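Local coordinates for DUF7790 domain-containing protein (Leptospira interrogans serogroup Icterohaemorrhagiae serovar copenhageni, PDB 6ULO) that is of unknown function but carries a domain grouped with the NADP-binding Rossmann folds and is predicted to be membrane-associated through a transmembrane helix, at residues Q287-S292 and L300-E305. Numbering follows the deposited sequence.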
loop_
_atom_site.group_PDB
_atom_site.type_symbol
_atom_site.label_atom_id
_atom_site.label_comp_id
_atom_site.label_asym_id
_atom_site.label_seq_id
_atom_site.Cartn_x
_atom_site.Cartn_y
_atom_site.Cartn_z
ATOM N N GLN A 287 12.210 8.300 11.529
ATOM C CA GLN A 287 13.630 7.954 11.538
ATOM C C GLN A 287 14.305 8.356 12.848
ATOM O O GLN A 287 15.161 7.625 13.348
ATOM C CB GLN A 287 14.333 8.596 10.341
ATOM C CG GLN A 287 13.911 7.953 9.012
ATOM C CD GLN A 287 14.405 8.759 7.815
ATOM O OE1 GLN A 287 14.608 9.957 7.936
ATOM N NE2 GLN A 287 14.611 8.106 6.675
ATOM N N LYS A 288 13.882 9.479 13.451
ATOM C CA LYS A 288 14.365 9.832 14.786
ATOM C C LYS A 288 13.966 8.782 15.817
ATOM O O LYS A 288 14.785 8.354 16.642
ATOM C CB LYS A 288 13.842 11.202 15.222
ATOM C CG LYS A 288 14.223 12.385 14.362
ATOM C CD LYS A 288 13.535 13.662 14.893
ATOM C CE LYS A 288 14.023 14.909 14.196
ATOM N NZ LYS A 288 15.477 15.189 14.452
ATOM N N TRP A 289 12.689 8.381 15.827
ATOM C CA TRP A 289 12.269 7.363 16.789
ATOM C C TRP A 289 13.058 6.076 16.609
ATOM O O TRP A 289 13.507 5.471 17.585
ATOM C CB TRP A 289 10.758 7.104 16.665
ATOM C CG TRP A 289 9.964 8.232 17.232
ATOM C CD1 TRP A 289 9.479 9.332 16.559
ATOM C CD2 TRP A 289 9.524 8.363 18.584
ATOM N NE1 TRP A 289 8.790 10.153 17.438
ATOM C CE2 TRP A 289 8.801 9.571 18.676
ATOM C CE3 TRP A 289 9.684 7.581 19.737
ATOM C CZ2 TRP A 289 8.255 10.014 19.866
ATOM C CZ3 TRP A 289 9.128 8.029 20.916
ATOM C CH2 TRP A 289 8.424 9.223 20.966
ATOM N N LEU A 290 13.260 5.657 15.363
ATOM C CA LEU A 290 13.962 4.399 15.106
ATOM C C LEU A 290 15.433 4.470 15.489
ATOM O O LEU A 290 16.031 3.429 15.770
ATOM C CB LEU A 290 13.803 4.024 13.638
ATOM C CG LEU A 290 12.380 3.671 13.182
ATOM C CD1 LEU A 290 12.447 3.396 11.701
ATOM C CD2 LEU A 290 11.888 2.477 13.973
ATOM N N SER A 291 16.035 5.655 15.462
ATOM C CA SER A 291 17.448 5.800 15.786
ATOM C C SER A 291 17.696 5.937 17.280
ATOM O O SER A 291 18.846 5.868 17.698
ATOM C CB SER A 291 18.030 7.036 15.082
ATOM O OG SER A 291 17.499 8.237 15.609
ATOM N N SER A 292 16.643 6.142 18.083
ATOM C CA SER A 292 16.759 6.508 19.490
ATOM C C SER A 292 17.269 5.387 20.393
ATOM O O SER A 292 17.751 5.680 21.488
ATOM C CB SER A 292 15.387 6.975 20.003
ATOM O OG SER A 292 14.456 5.887 20.146
ATOM N N LEU A 300 3.059 1.369 19.051
ATOM C CA LEU A 300 2.176 1.854 20.108
ATOM C C LEU A 300 2.906 2.865 20.989
ATOM O O LEU A 300 2.386 3.949 21.289
ATOM C CB LEU A 300 1.664 0.678 20.940
ATOM C CG LEU A 300 0.887 1.056 22.221
ATOM C CD1 LEU A 300 -0.402 1.851 21.901
ATOM C CD2 LEU A 300 0.591 -0.210 23.028
ATOM N N GLN A 301 4.124 2.530 21.394
ATOM C CA GLN A 301 4.891 3.432 22.242
ATOM C C GLN A 301 5.235 4.732 21.518
ATOM O O GLN A 301 5.201 5.813 22.111
ATOM C CB GLN A 301 6.150 2.726 22.741
ATOM C CG GLN A 301 7.029 3.634 23.596
ATOM C CD GLN A 301 8.268 2.941 24.133
ATOM O OE1 GLN A 301 8.507 1.760 23.875
ATOM N NE2 GLN A 301 9.072 3.685 24.880
ATOM N N VAL A 302 5.575 4.651 20.228
ATOM C CA VAL A 302 5.773 5.859 19.423
ATOM C C VAL A 302 4.552 6.772 19.507
ATOM O O VAL A 302 4.668 7.997 19.660
ATOM C CB VAL A 302 6.096 5.454 17.969
ATOM C CG1 VAL A 302 6.118 6.675 17.037
ATOM C CG2 VAL A 302 7.433 4.705 17.916
ATOM N N MET A 303 3.366 6.183 19.393
ATOM C CA MET A 303 2.132 6.973 19.431
ATOM C C MET A 303 1.806 7.473 20.847
ATOM O O MET A 303 1.365 8.609 20.998
ATOM C CB MET A 303 0.981 6.150 18.862
ATOM C CG MET A 303 1.158 5.899 17.372
ATOM S SD MET A 303 -0.108 4.822 16.677
ATOM C CE MET A 303 -1.583 5.798 17.035
ATOM N N VAL A 304 2.014 6.644 21.881
ATOM C CA VAL A 304 1.762 7.070 23.261
ATOM C C VAL A 304 2.606 8.286 23.597
ATOM O O VAL A 304 2.120 9.258 24.184
ATOM C CB VAL A 304 2.038 5.913 24.237
ATOM C CG1 VAL A 304 2.111 6.436 25.692
ATOM C CG2 VAL A 304 0.956 4.850 24.123
ATOM N N GLU A 305 3.894 8.245 23.235
ATOM C CA GLU A 305 4.850 9.279 23.611
ATOM C C GLU A 305 4.897 10.431 22.625
ATOM O O GLU A 305 5.285 11.543 23.002
ATOM C CB GLU A 305 6.252 8.676 23.705
ATOM C CG GLU A 305 6.383 7.649 24.812
ATOM C CD GLU A 305 7.807 7.180 25.023
ATOM O OE1 GLU A 305 8.740 7.736 24.402
ATOM O OE2 GLU A 305 7.980 6.230 25.808
#
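With CG trans to its carbonyl carbon (chi1 -73°), Trp289 of helix 283-291 brings its indole against Val302 and Glu305 of helix 299-306, while Val302 turns CG1 trans to its backbone N (chi1 172°) and lays that methyl over one indole face. This is a CH-pi contact: Val302 CG1 sits 4.1 Å from the centroid of the Trp289 five-membered ring, almost on its normal. Val302 CG2 reaches the rim on the same side, 4.1 Å from Trp289 CE3; beta-branching thus lets one methyl cover the face while the other packs at its rim. Glu305 CB packs 3.5 Å from Trp289 CH2, and its OE1 lies near the ring plane, 3.5 Å from Trp289 CZ3, with ring and carboxylate planes 55° apart. Glutamate suits this rim: its aliphatic part meets the ring, while OE2 accepts from Gln301 NE2 (2.9 Å), above the carboxylate plane, and OE1 forms a salt bridge with Lys294 NZ. Tryptophan suits the buried site, its broad ring also touching Gln281 and Val318 of the underlying sheet and its NE1 satisfied by Lys320 O. Because OE1 is shared with Lys294, its attraction to the C-H edge is probably small, and apolar packing carries most of the contact.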